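Local coordinates for protein guanine nucleotide exchange factor SRM1 (Saccharomyces cerevisiae, PDB 3OF7) that promotes exchange of GDP for GTP on the GTPases GSP1 and GSP2, binds chromatin, and controls RNA metabolism and nuclear transport, at residues Glu17-Met22 with Asn205-Ala210; Leu236-Met241 with Leu246-Pro251; Ile315-Ala320 with Leu326-Asp331; Asn375-Lys380 with Ile397-Gly402. All coordinates share one frame; numbering follows the deposited sequence.

Contact 1: Glu17-Met22 with Asn205-Ala210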
loop_
_atom_site.group_PDB
_atom_site.type_symbol
_atom_site.label_atom_id
_atom_site.label_comp_id
_atom_site.label_asym_id
_atom_site.label_seq_id
_atom_site.Cartn_x
_atom_site.Cartn_y
_atom_site.Cartn_z
ATOM N N GLU A 17 -12.306 14.608 -2.906
ATOM C CA GLU A 17 -13.336 13.814 -3.590
ATOM C C GLU A 17 -12.819 12.956 -4.755
ATOM O O GLU A 17 -13.359 11.878 -5.014
ATOM C CB GLU A 17 -14.465 14.725 -4.088
ATOM N N ASP A 18 -11.780 13.424 -5.452
ATOM C CA ASP A 18 -11.238 12.698 -6.609
ATOM C C ASP A 18 -10.684 11.318 -6.245
ATOM O O ASP A 18 -10.528 10.468 -7.119
ATOM C CB ASP A 18 -10.115 13.487 -7.289
ATOM C CG ASP A 18 -10.536 14.888 -7.715
ATOM O OD1 ASP A 18 -11.748 15.200 -7.726
ATOM O OD2 ASP A 18 -9.633 15.677 -8.042
ATOM N N TYR A 19 -10.370 11.119 -4.966
ATOM C CA TYR A 19 -9.682 9.909 -4.487
ATOM C C TYR A 19 -10.568 8.987 -3.651
ATOM O O TYR A 19 -10.188 7.845 -3.373
ATOM C CB TYR A 19 -8.426 10.300 -3.680
ATOM C CG TYR A 19 -7.556 11.293 -4.416
ATOM C CD1 TYR A 19 -7.662 12.660 -4.158
ATOM C CD2 TYR A 19 -6.665 10.869 -5.407
ATOM C CE1 TYR A 19 -6.892 13.579 -4.857
ATOM C CE2 TYR A 19 -5.881 11.781 -6.109
ATOM C CZ TYR A 19 -6.007 13.139 -5.825
ATOM O OH TYR A 19 -5.249 14.058 -6.506
ATOM N N LYS A 20 -11.745 9.465 -3.253
ATOM C CA LYS A 20 -12.564 8.711 -2.298
ATOM C C LYS A 20 -12.961 7.308 -2.768
ATOM O O LYS A 20 -13.014 6.394 -1.959
ATOM C CB LYS A 20 -13.770 9.524 -1.782
ATOM C CG LYS A 20 -14.955 9.656 -2.717
ATOM C CD LYS A 20 -16.181 10.194 -1.947
ATOM C CE LYS A 20 -17.461 10.030 -2.757
ATOM N NZ LYS A 20 -18.618 10.737 -2.126
ATOM N N HIS A 21 -13.210 7.137 -4.066
ATOM C CA HIS A 21 -13.556 5.817 -4.610
ATOM C C HIS A 21 -12.456 4.772 -4.380
ATOM O O HIS A 21 -12.743 3.591 -4.235
ATOM C CB HIS A 21 -13.899 5.899 -6.101
ATOM N N MET A 22 -11.201 5.218 -4.338
ATOM C CA MET A 22 -10.077 4.319 -4.094
ATOM C C MET A 22 -9.975 3.883 -2.641
ATOM O O MET A 22 -9.485 2.783 -2.355
ATOM C CB MET A 22 -8.750 4.971 -4.505
ATOM C CG MET A 22 -8.530 5.103 -6.003
ATOM S SD MET A 22 -6.833 5.630 -6.343
ATOM C CE MET A 22 -6.868 7.263 -5.634
ATOM N N ASN A 205 -4.709 22.595 0.745
ATOM C CA ASN A 205 -5.103 21.402 1.482
ATOM C C ASN A 205 -4.398 20.171 0.924
ATOM O O ASN A 205 -4.204 20.048 -0.289
ATOM C CB ASN A 205 -6.618 21.190 1.403
ATOM C CG ASN A 205 -7.393 22.053 2.396
ATOM O OD1 ASN A 205 -6.826 22.868 3.128
ATOM N ND2 ASN A 205 -8.705 21.859 2.427
ATOM N N ILE A 206 -4.021 19.262 1.814
ATOM C CA ILE A 206 -3.514 17.958 1.394
ATOM C C ILE A 206 -4.702 17.112 0.927
ATOM O O ILE A 206 -5.746 17.092 1.583
ATOM C CB ILE A 206 -2.749 17.262 2.542
ATOM C CG1 ILE A 206 -1.595 18.155 3.030
ATOM C CG2 ILE A 206 -2.254 15.862 2.098
ATOM C CD1 ILE A 206 -0.672 18.675 1.894
ATOM N N VAL A 207 -4.539 16.440 -0.209
ATOM C CA VAL A 207 -5.630 15.680 -0.835
ATOM C C VAL A 207 -5.378 14.164 -0.911
ATOM O O VAL A 207 -6.326 13.378 -1.028
ATOM C CB VAL A 207 -5.967 16.226 -2.248
ATOM C CG1 VAL A 207 -6.366 17.705 -2.174
ATOM C CG2 VAL A 207 -4.799 16.016 -3.232
ATOM N N GLN A 208 -4.110 13.757 -0.838
ATOM C CA GLN A 208 -3.755 12.341 -0.976
ATOM C C GLN A 208 -2.449 11.981 -0.275
ATOM O O GLN A 208 -1.513 12.789 -0.228
ATOM C CB GLN A 208 -3.663 11.942 -2.447
ATOM C CG GLN A 208 -3.718 10.427 -2.669
ATOM C CD GLN A 208 -3.253 9.993 -4.037
ATOM O OE1 GLN A 208 -2.753 10.793 -4.835
ATOM N NE2 GLN A 208 -3.411 8.708 -4.320
ATOM N N LEU A 209 -2.401 10.756 0.243
ATOM C CA LEU A 209 -1.200 10.216 0.889
ATOM C C LEU A 209 -0.639 9.054 0.079
ATOM O O LEU A 209 -1.390 8.369 -0.623
ATOM C CB LEU A 209 -1.529 9.736 2.305
ATOM C CG LEU A 209 -2.387 10.625 3.210
ATOM C CD1 LEU A 209 -2.730 9.905 4.508
ATOM C CD2 LEU A 209 -1.681 11.945 3.527
ATOM N N ALA A 210 0.672 8.834 0.171
ATOM C CA ALA A 210 1.284 7.607 -0.378
ATOM C C ALA A 210 2.417 7.125 0.538
ATOM O O ALA A 210 3.509 7.708 0.527
ATOM C CB ALA A 210 1.795 7.835 -1.805
#
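Tyr19 and Met22 reach from the Glu17-Met22 turn to Val207 and Gln208 on strand 206-211. Asp18 CB lies 4.0 Å above one face of the Tyr19 ring, offset toward its rim, and so backs the ring from the side opposite Gln208. Tyr19 does most of the touching. With CG anti to its own carbonyl carbon (chi1 -50°), its ring is carried across to the strand and laid over the Gln208 side chain: Gln208 CB sits 4.1 Å from the ring centroid and almost on the normal, a CH-pi contact. The amide of Gln208 runs on across the same region, its plane only 22° from that of the ring, bringing OE1 to 3.5 Å from Tyr19 CE2. On the other flank of the ring, Tyr19 CE1 packs against Val207 CG2 at 3.6 Å, while CD1 comes obliquely near Val207 O. The phenol OH, beyond its brush with Val207 CG2, is hydrogen-bonded to Lys260 O. Met22 is a lighter touch; the bend at its thioether brings CE to 4.0 Å from Gln208 NE2, and that methyl also lies in the plane of the Tyr19 ring, at its edge. The amide is held at both ends, NE2 by Tyr23 OH and OE1 by Ile262 N, which fixes its flip. Val207 and Gln208 together face Leu219 in a classic beta bulge, and the N-terminal turn here packs onto adjacent blades of the RCC1 beta-propeller, touching strands 206-211 and 259-264.

Contact 2: Leu236-Met241 with Leu246-Pro251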
loop_
_atom_site.group_PDB
_atom_site.type_symbol
_atom_site.label_atom_id
_atom_site.label_comp_id
_atom_site.label_asym_id
_atom_site.label_seq_id
_atom_site.Cartn_x
_atom_site.Cartn_y
_atom_site.Cartn_z
ATOM N N LEU A 236 13.055 10.909 -1.169
ATOM C CA LEU A 236 12.527 12.236 -0.838
ATOM C C LEU A 236 12.644 13.220 -2.000
ATOM O O LEU A 236 12.231 14.374 -1.879
ATOM C CB LEU A 236 13.176 12.814 0.439
ATOM C CG LEU A 236 13.212 11.989 1.736
ATOM C CD1 LEU A 236 14.021 12.707 2.795
ATOM C CD2 LEU A 236 11.821 11.622 2.285
ATOM N N GLY A 237 13.191 12.755 -3.124
ATOM C CA GLY A 237 13.361 13.574 -4.322
ATOM C C GLY A 237 14.476 14.603 -4.221
ATOM O O GLY A 237 14.567 15.508 -5.052
ATOM N N ARG A 238 15.308 14.462 -3.190
ATOM C CA ARG A 238 16.467 15.320 -2.961
ATOM C C ARG A 238 17.514 14.498 -2.213
ATOM O O ARG A 238 17.165 13.618 -1.421
ATOM C CB ARG A 238 16.079 16.573 -2.153
ATOM C CG ARG A 238 15.523 16.290 -0.755
ATOM C CD ARG A 238 14.911 17.512 -0.084
ATOM N NE ARG A 238 14.217 17.129 1.149
ATOM C CZ ARG A 238 14.779 17.126 2.356
ATOM N NH1 ARG A 238 16.042 17.512 2.508
ATOM N NH2 ARG A 238 14.079 16.748 3.416
ATOM N N LYS A 239 18.791 14.763 -2.481
ATOM C CA LYS A 239 19.869 14.155 -1.699
ATOM C C LYS A 239 19.900 14.820 -0.331
ATOM O O LYS A 239 19.761 16.034 -0.230
ATOM C CB LYS A 239 21.215 14.317 -2.410
ATOM C CG LYS A 239 22.342 13.480 -1.820
ATOM N N VAL A 240 20.044 14.033 0.727
ATOM C CA VAL A 240 20.146 14.605 2.071
ATOM C C VAL A 240 21.429 14.113 2.734
ATOM O O VAL A 240 21.551 12.938 3.069
ATOM C CB VAL A 240 18.923 14.270 2.966
ATOM C CG1 VAL A 240 18.986 15.052 4.265
ATOM C CG2 VAL A 240 17.604 14.558 2.242
ATOM N N MET A 241 22.385 15.022 2.911
ATOM C CA MET A 241 23.659 14.694 3.558
ATOM C C MET A 241 23.426 14.352 5.027
ATOM O O MET A 241 22.528 14.914 5.661
ATOM C CB MET A 241 24.646 15.870 3.427
ATOM C CG MET A 241 25.228 16.058 2.019
ATOM S SD MET A 241 26.421 17.441 1.881
ATOM C CE MET A 241 26.816 17.691 3.590
ATOM N N LEU A 246 18.199 15.053 10.210
ATOM C CA LEU A 246 17.219 15.391 11.232
ATOM C C LEU A 246 16.749 16.843 11.120
ATOM O O LEU A 246 15.568 17.133 11.338
ATOM C CB LEU A 246 17.739 15.087 12.643
ATOM C CG LEU A 246 17.863 13.608 13.034
ATOM C CD1 LEU A 246 18.460 13.456 14.434
ATOM C CD2 LEU A 246 16.521 12.887 12.952
ATOM N N LYS A 247 17.668 17.744 10.771
ATOM C CA LYS A 247 17.325 19.158 10.565
ATOM C C LYS A 247 16.198 19.322 9.547
ATOM O O LYS A 247 15.381 20.239 9.665
ATOM C CB LYS A 247 18.554 19.964 10.128
ATOM C CG LYS A 247 19.549 20.261 11.256
ATOM C CD LYS A 247 20.862 20.845 10.687
ATOM C CE LYS A 247 21.946 20.941 11.765
ATOM N NZ LYS A 247 23.276 21.332 11.197
ATOM N N THR A 248 16.148 18.415 8.566
ATOM C CA THR A 248 15.182 18.513 7.473
ATOM C C THR A 248 14.124 17.391 7.489
ATOM O O THR A 248 13.484 17.136 6.475
ATOM C CB THR A 248 15.871 18.549 6.089
ATOM O OG1 THR A 248 16.481 17.279 5.809
ATOM C CG2 THR A 248 16.931 19.670 6.011
ATOM N N LEU A 249 13.949 16.746 8.640
ATOM C CA LEU A 249 12.974 15.658 8.794
ATOM C C LEU A 249 11.563 16.217 9.023
ATOM O O LEU A 249 11.013 16.142 10.126
ATOM C CB LEU A 249 13.400 14.690 9.911
ATOM C CG LEU A 249 12.608 13.390 10.129
ATOM C CD1 LEU A 249 12.754 12.454 8.920
ATOM C CD2 LEU A 249 13.069 12.687 11.389
ATOM N N ASP A 250 11.011 16.795 7.960
ATOM C CA ASP A 250 9.635 17.312 7.930
ATOM C C ASP A 250 9.192 17.386 6.469
ATOM O O ASP A 250 10.044 17.471 5.576
ATOM C CB ASP A 250 9.516 18.682 8.622
ATOM C CG ASP A 250 10.429 19.728 8.018
ATOM O OD1 ASP A 250 11.606 19.785 8.421
ATOM O OD2 ASP A 250 9.969 20.488 7.141
ATOM N N PRO A 251 7.866 17.353 6.204
ATOM C CA PRO A 251 7.440 17.246 4.801
ATOM C C PRO A 251 7.886 18.443 3.970
ATOM O O PRO A 251 7.658 19.581 4.367
ATOM C CB PRO A 251 5.902 17.181 4.894
ATOM C CG PRO A 251 5.635 16.665 6.274
ATOM C CD PRO A 251 6.720 17.294 7.126
HETATM O O HOH W 1 11.537 15.964 3.978
#
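Arg238 reaches over to Thr248 with its guanidinium group, and three weak hydrogen bonds span the gap. NH1 donates to Thr248 OG1 at 3.3 Å. NH2 is shared more widely: it approaches Thr248 OG1 at 3.4 Å and Thr248 O at 3.1 Å, the latter bond bent to 129° at the hydrogen. The hydroxyl thus lies at the guanidinium edge, in its plane, fed by both terminal nitrogens. Its own proton is accounted for by Phe244 O, so OG1 acts as acceptor on one side and donor on the other.

A water gives NH2 its shortest partner, accepting at 2.7 Å from Arg238 NH2, and lies 2.7 Å from Asp250 O, to which it can donate. Thr248 O also takes a weak bond from Asp250 N, closing an inverse gamma turn centred on Leu249 and overlapping the end of the type I turn from Leu246 to Leu249. The reach of Arg238 comes from a chain extended from CG to NE, although it leaves the backbone with CG between N and the carbonyl carbon (chi1 61°). Val240 CG1 touches Thr248 OG1 at 3.7 Å, an apolar neighbour to the polar cluster.

The Asp250 carboxylate stays apart, 6.4 Å from Arg238 NH2 to OD1, and is engaged instead by Arg252 and Gln186. The positive charge therefore meets neutral oxygens and a water rather than a carboxylate, and three weak bonds, one of them bent, share the work. That chemistry suggests a surface link between two parts of one propeller loop that tolerates some adjustment.

Contact 3: Ile315-Ala320 with Leu326-Asp331; sequences IRSIAA and LILSQD
Arg316 stretches alongside the end of its partner strand and meets Gln330 at about a right angle. Its CB sits 3.4 Å from Leu328 O and a little farther from Ser329 O. CG, anti to the backbone N (chi1 178°), lies over the Gln330 amide, 3.8 Å from NE2. CD then comes 3.5 Å from Gln330 OE1. At the tip, NE turns to Lys380 O, while NH1 makes a weak 3.5 Å bond to Gln330 OE1, which lies at the guanidinium edge; the two flat groups are steeply inclined, 73° apart.

The backbone beneath is bulged. Leu328 O takes two donors, Arg316 N at 2.8 Å in the carbonyl plane and Ser317 N at 3.3 Å from a tilted position, the mark of a classic beta bulge. Beyond it the antiparallel pairing is regular, Ser317 with Leu328 and Ala319 with Leu326 as hydrogen-bonded pairs. On the face of Ile318 and Ile327, Ile315 CD1 packs on Ile327 CG2 at 3.6 Å.

This hairpin opens one propeller blade: strand 334-337 continues its sheet, Ile315 and Ile318 pack on strand 268-273 of the blade before, Ile327 on Leu307, and Ala319, Leu326 and Leu328 pack on strand 379-384 of the next.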
loop_
_atom_site.group_PDB
_atom_site.type_symbol
_atom_site.label_atom_id
_atom_site.label_comp_id
_atom_site.label_asym_id
_atom_site.label_seq_id
_atom_site.Cartn_x
_atom_site.Cartn_y
_atom_site.Cartn_z
ATOM N N ILE A 315 -3.877 5.656 -16.737
ATOM C CA ILE A 315 -3.539 5.101 -15.419
ATOM C C ILE A 315 -4.694 5.244 -14.431
ATOM O O ILE A 315 -5.231 6.339 -14.236
ATOM C CB ILE A 315 -2.267 5.773 -14.809
ATOM C CG1 ILE A 315 -1.087 5.796 -15.800
ATOM C CG2 ILE A 315 -1.892 5.139 -13.453
ATOM C CD1 ILE A 315 -0.670 4.451 -16.393
ATOM N N ARG A 316 -5.073 4.130 -13.814
ATOM C CA ARG A 316 -6.090 4.140 -12.774
ATOM C C ARG A 316 -5.438 4.193 -11.392
ATOM O O ARG A 316 -5.765 5.053 -10.569
ATOM C CB ARG A 316 -6.981 2.908 -12.914
ATOM C CG ARG A 316 -8.074 2.750 -11.866
ATOM C CD ARG A 316 -9.014 1.671 -12.369
ATOM N NE ARG A 316 -9.906 1.100 -11.365
ATOM C CZ ARG A 316 -11.070 1.630 -10.999
ATOM N NH1 ARG A 316 -11.480 2.782 -11.524
ATOM N NH2 ARG A 316 -11.819 1.013 -10.096
ATOM N N SER A 317 -4.499 3.284 -11.143
ATOM C CA SER A 317 -3.826 3.225 -9.850
ATOM C C SER A 317 -2.529 2.444 -9.956
ATOM O O SER A 317 -2.278 1.750 -10.943
ATOM C CB SER A 317 -4.735 2.584 -8.793
ATOM O OG SER A 317 -5.062 1.257 -9.157
ATOM N N ILE A 318 -1.709 2.572 -8.923
ATOM C CA ILE A 318 -0.426 1.902 -8.875
ATOM C C ILE A 318 -0.253 1.299 -7.483
ATOM O O ILE A 318 -0.662 1.894 -6.496
ATOM C CB ILE A 318 0.727 2.902 -9.149
ATOM C CG1 ILE A 318 0.588 3.538 -10.539
ATOM C CG2 ILE A 318 2.091 2.216 -9.008
ATOM C CD1 ILE A 318 1.374 4.819 -10.677
ATOM N N ALA A 319 0.326 0.105 -7.415
ATOM C CA ALA A 319 0.748 -0.462 -6.148
ATOM C C ALA A 319 2.178 -0.920 -6.321
ATOM O O ALA A 319 2.546 -1.399 -7.395
ATOM C CB ALA A 319 -0.148 -1.636 -5.759
ATOM N N ALA A 320 2.988 -0.795 -5.277
ATOM C CA ALA A 320 4.384 -1.233 -5.378
ATOM C C ALA A 320 4.918 -1.783 -4.063
ATOM O O ALA A 320 4.541 -1.315 -2.990
ATOM C CB ALA A 320 5.278 -0.084 -5.904
ATOM N N LEU A 326 3.334 -2.292 -9.818
ATOM C CA LEU A 326 2.158 -2.740 -10.557
ATOM C C LEU A 326 1.333 -1.545 -11.000
ATOM O O LEU A 326 0.882 -0.758 -10.176
ATOM C CB LEU A 326 1.301 -3.678 -9.701
ATOM C CG LEU A 326 2.008 -4.888 -9.082
ATOM C CD1 LEU A 326 1.059 -5.602 -8.141
ATOM C CD2 LEU A 326 2.534 -5.852 -10.155
ATOM N N ILE A 327 1.149 -1.419 -12.307
ATOM C CA ILE A 327 0.454 -0.269 -12.870
ATOM C C ILE A 327 -0.854 -0.720 -13.497
ATOM O O ILE A 327 -0.857 -1.486 -14.457
ATOM C CB ILE A 327 1.330 0.464 -13.906
ATOM C CG1 ILE A 327 2.614 0.980 -13.237
ATOM C CG2 ILE A 327 0.546 1.628 -14.542
ATOM C CD1 ILE A 327 3.782 1.203 -14.204
ATOM N N LEU A 328 -1.964 -0.235 -12.950
ATOM C CA LEU A 328 -3.276 -0.642 -13.429
ATOM C C LEU A 328 -3.917 0.425 -14.320
ATOM O O LEU A 328 -4.020 1.585 -13.925
ATOM C CB LEU A 328 -4.188 -0.962 -12.248
ATOM C CG LEU A 328 -5.604 -1.448 -12.556
ATOM C CD1 LEU A 328 -5.562 -2.774 -13.311
ATOM C CD2 LEU A 328 -6.386 -1.594 -11.249
ATOM N N SER A 329 -4.345 0.018 -15.514
ATOM C CA SER A 329 -5.002 0.944 -16.439
ATOM C C SER A 329 -6.488 1.053 -16.119
ATOM O O SER A 329 -7.050 0.185 -15.457
ATOM C CB SER A 329 -4.827 0.491 -17.886
ATOM O OG SER A 329 -5.623 -0.646 -18.158
ATOM N N GLN A 330 -7.123 2.114 -16.614
ATOM C CA GLN A 330 -8.576 2.275 -16.505
ATOM C C GLN A 330 -9.375 1.134 -17.142
ATOM O O GLN A 330 -10.464 0.812 -16.671
ATOM C CB GLN A 330 -9.030 3.622 -17.089
ATOM C CG GLN A 330 -8.810 4.820 -16.169
ATOM C CD GLN A 330 -9.593 4.743 -14.862
ATOM O OE1 GLN A 330 -10.448 3.875 -14.673
ATOM N NE2 GLN A 330 -9.296 5.657 -13.950
ATOM N N ASP A 331 -8.833 0.534 -18.201
ATOM C CA ASP A 331 -9.456 -0.615 -18.877
ATOM C C ASP A 331 -9.278 -1.937 -18.124
ATOM O O ASP A 331 -9.879 -2.952 -18.493
ATOM C CB ASP A 331 -8.887 -0.778 -20.298
ATOM C CG ASP A 331 -9.295 0.346 -21.234
ATOM O OD1 ASP A 331 -10.164 1.168 -20.864
ATOM O OD2 ASP A 331 -8.738 0.400 -22.351
#

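Contact 4: Asn375-Lys380 with Ile397-Gly402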
loop_
_atom_site.group_PDB
_atom_site.type_symbol
_atom_site.label_atom_id
_atom_site.label_comp_id
_atom_site.label_asym_id
_atom_site.label_seq_id
_atom_site.Cartn_x
_atom_site.Cartn_y
_atom_site.Cartn_z
ATOM N N ASN A 375 -3.370 -13.528 -20.011
ATOM C CA ASN A 375 -4.093 -14.667 -19.447
ATOM C C ASN A 375 -4.532 -14.410 -17.999
ATOM O O ASN A 375 -4.394 -15.267 -17.119
ATOM C CB ASN A 375 -3.268 -15.958 -19.581
ATOM C CG ASN A 375 -2.803 -16.208 -21.012
ATOM O OD1 ASN A 375 -1.615 -16.414 -21.262
ATOM N ND2 ASN A 375 -3.740 -16.179 -21.958
ATOM N N VAL A 376 -5.045 -13.203 -17.768
ATOM C CA VAL A 376 -5.592 -12.804 -16.473
ATOM C C VAL A 376 -6.927 -12.114 -16.714
ATOM O O VAL A 376 -7.163 -11.593 -17.807
ATOM C CB VAL A 376 -4.646 -11.825 -15.710
ATOM C CG1 VAL A 376 -3.367 -12.534 -15.257
ATOM C CG2 VAL A 376 -4.315 -10.589 -16.557
ATOM N N PRO A 377 -7.809 -12.095 -15.696
ATOM C CA PRO A 377 -8.994 -11.256 -15.810
ATOM C C PRO A 377 -8.630 -9.771 -15.809
ATOM O O PRO A 377 -7.493 -9.400 -15.481
ATOM C CB PRO A 377 -9.781 -11.586 -14.531
ATOM C CG PRO A 377 -8.767 -12.097 -13.581
ATOM C CD PRO A 377 -7.761 -12.817 -14.409
ATOM N N LYS A 378 -9.597 -8.937 -16.179
ATOM C CA LYS A 378 -9.490 -7.497 -15.991
ATOM C C LYS A 378 -9.550 -7.194 -14.497
ATOM O O LYS A 378 -10.379 -7.767 -13.775
ATOM C CB LYS A 378 -10.618 -6.775 -16.737
ATOM C CG LYS A 378 -10.610 -7.000 -18.249
ATOM C CD LYS A 378 -9.563 -6.134 -18.947
ATOM C CE LYS A 378 -9.447 -6.469 -20.439
ATOM N NZ LYS A 378 -8.806 -5.363 -21.212
ATOM N N PHE A 379 -8.656 -6.323 -14.029
ATOM C CA PHE A 379 -8.618 -5.966 -12.606
ATOM C C PHE A 379 -9.158 -4.571 -12.342
ATOM O O PHE A 379 -9.008 -3.678 -13.165
ATOM C CB PHE A 379 -7.204 -6.077 -12.034
ATOM C CG PHE A 379 -6.632 -7.468 -12.088
ATOM C CD1 PHE A 379 -5.513 -7.741 -12.866
ATOM C CD2 PHE A 379 -7.210 -8.505 -11.354
ATOM C CE1 PHE A 379 -4.968 -9.040 -12.916
ATOM C CE2 PHE A 379 -6.674 -9.796 -11.394
ATOM C CZ PHE A 379 -5.552 -10.060 -12.176
ATOM N N LYS A 380 -9.761 -4.388 -11.172
ATOM C CA LYS A 380 -10.273 -3.080 -10.781
ATOM C C LYS A 380 -9.462 -2.399 -9.665
ATOM O O LYS A 380 -9.524 -1.186 -9.515
ATOM C CB LYS A 380 -11.776 -3.137 -10.455
ATOM C CG LYS A 380 -12.165 -4.077 -9.319
ATOM C CD LYS A 380 -13.659 -3.958 -9.023
ATOM C CE LYS A 380 -14.063 -4.785 -7.819
ATOM N NZ LYS A 380 -15.458 -4.437 -7.338
ATOM N N ILE A 397 -13.461 -11.166 -7.352
ATOM C CA ILE A 397 -12.658 -12.308 -6.937
ATOM C C ILE A 397 -11.214 -11.809 -6.870
ATOM O O ILE A 397 -10.751 -11.142 -7.795
ATOM C CB ILE A 397 -12.812 -13.498 -7.925
ATOM C CG1 ILE A 397 -14.254 -14.045 -7.863
ATOM C CG2 ILE A 397 -11.800 -14.614 -7.616
ATOM C CD1 ILE A 397 -14.511 -15.277 -8.726
ATOM N N ALA A 398 -10.538 -12.112 -5.765
ATOM C CA ALA A 398 -9.137 -11.726 -5.561
ATOM C C ALA A 398 -8.144 -12.745 -6.132
ATOM O O ALA A 398 -8.397 -13.961 -6.127
ATOM C CB ALA A 398 -8.866 -11.476 -4.073
ATOM N N TYR A 399 -7.014 -12.231 -6.623
ATOM C CA TYR A 399 -5.956 -13.022 -7.258
ATOM C C TYR A 399 -4.633 -12.607 -6.650
ATOM O O TYR A 399 -4.373 -11.418 -6.491
ATOM C CB TYR A 399 -5.910 -12.770 -8.771
ATOM C CG TYR A 399 -7.086 -13.369 -9.517
ATOM C CD1 TYR A 399 -8.363 -12.828 -9.380
ATOM C CD2 TYR A 399 -6.921 -14.480 -10.354
ATOM C CE1 TYR A 399 -9.453 -13.371 -10.048
ATOM C CE2 TYR A 399 -8.010 -15.035 -11.034
ATOM C CZ TYR A 399 -9.271 -14.472 -10.870
ATOM O OH TYR A 399 -10.357 -14.998 -11.525
ATOM N N SER A 400 -3.793 -13.581 -6.329
ATOM C CA SER A 400 -2.529 -13.284 -5.668
ATOM C C SER A 400 -1.366 -14.007 -6.329
ATOM O O SER A 400 -1.553 -14.992 -7.057
ATOM C CB SER A 400 -2.611 -13.669 -4.186
ATOM O OG SER A 400 -2.866 -15.058 -4.052
ATOM N N TRP A 401 -0.162 -13.506 -6.067
ATOM C CA TRP A 401 1.057 -14.110 -6.582
ATOM C C TRP A 401 2.275 -13.533 -5.873
ATOM O O TRP A 401 2.172 -12.539 -5.139
ATOM C CB TRP A 401 1.185 -13.907 -8.097
ATOM C CG TRP A 401 1.401 -12.469 -8.557
ATOM C CD1 TRP A 401 2.585 -11.901 -8.941
ATOM C CD2 TRP A 401 0.401 -11.447 -8.708
ATOM N NE1 TRP A 401 2.388 -10.598 -9.327
ATOM C CE2 TRP A 401 1.059 -10.289 -9.186
ATOM C CE3 TRP A 401 -0.984 -11.396 -8.477
ATOM C CZ2 TRP A 401 0.379 -9.091 -9.446
ATOM C CZ3 TRP A 401 -1.663 -10.203 -8.732
ATOM C CH2 TRP A 401 -0.978 -9.065 -9.216
ATOM N N GLY A 402 3.419 -14.172 -6.094
ATOM C CA GLY A 402 4.668 -13.716 -5.516
ATOM C C GLY A 402 5.213 -14.671 -4.472
ATOM O O GLY A 402 4.981 -15.877 -4.535
#
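Pro377 and Phe379 both approach Tyr399 from one side of its ring, and the contact is apolar in character.

The CH-pi part belongs to Pro377. Its CG stands over the phenol end of the face, 3.9 Å from the Tyr399 centroid and 21° off the normal, with the closest approach 3.6 Å to CZ. CD follows toward CE2, so one border of the pyrrolidine ring rests on the tyrosine.

The aromatic part is an offset edge-to-face pair. Phe379 presents its edge to the same face, nearer the CB end; the centroids are 5.9 Å apart and the planes stand at 69°. Phe379 CE2 is the atom that touches, 4.0 Å from Tyr399 CD1 and about as close to CB. Tyr399 has CG anti to its carbonyl carbon (chi1 -71°), a torsion that places the ring face where Pro377 and Phe379 meet it.

Apolar neighbours complete the setting. Strand 388-393 runs between the two segments in the sheet; its Ala391 touches Phe379, and Ala393 touches both Pro377 and Tyr399, while Met463 of helix 453-464 also packs on the tyrosine.

With no polar bond between the two segments, the attraction is probably mainly dispersion and weak ring electrostatics, so fit probably matters most: the two partners share out the tyrosine face and together probably limit its rotation.

Along the chain the four contacts come in series, contact 1 spanning from segment 17-22 to the third RCC1 repeat. Its strand 206-211 shares a sheet with strand 252-253, just after contact 2, whose loop is peripheral, about 22 Å from the chain centre against about 13 Å for contact 3. Contacts 2 and 4 lie on opposite sides, centres about 37 Å apart. Contacts 3 and 4, in neighbouring blades, touch with centres about 13 Å apart, through a probable hydrogen bond from Arg316 NE to Lys380 O and through Leu328 against Phe379 and Lys380. Tyr261 links contact 1, packing on Met22 and Gln208, to contact 3, bonding Ile318 N. Together they sample a ring of blades.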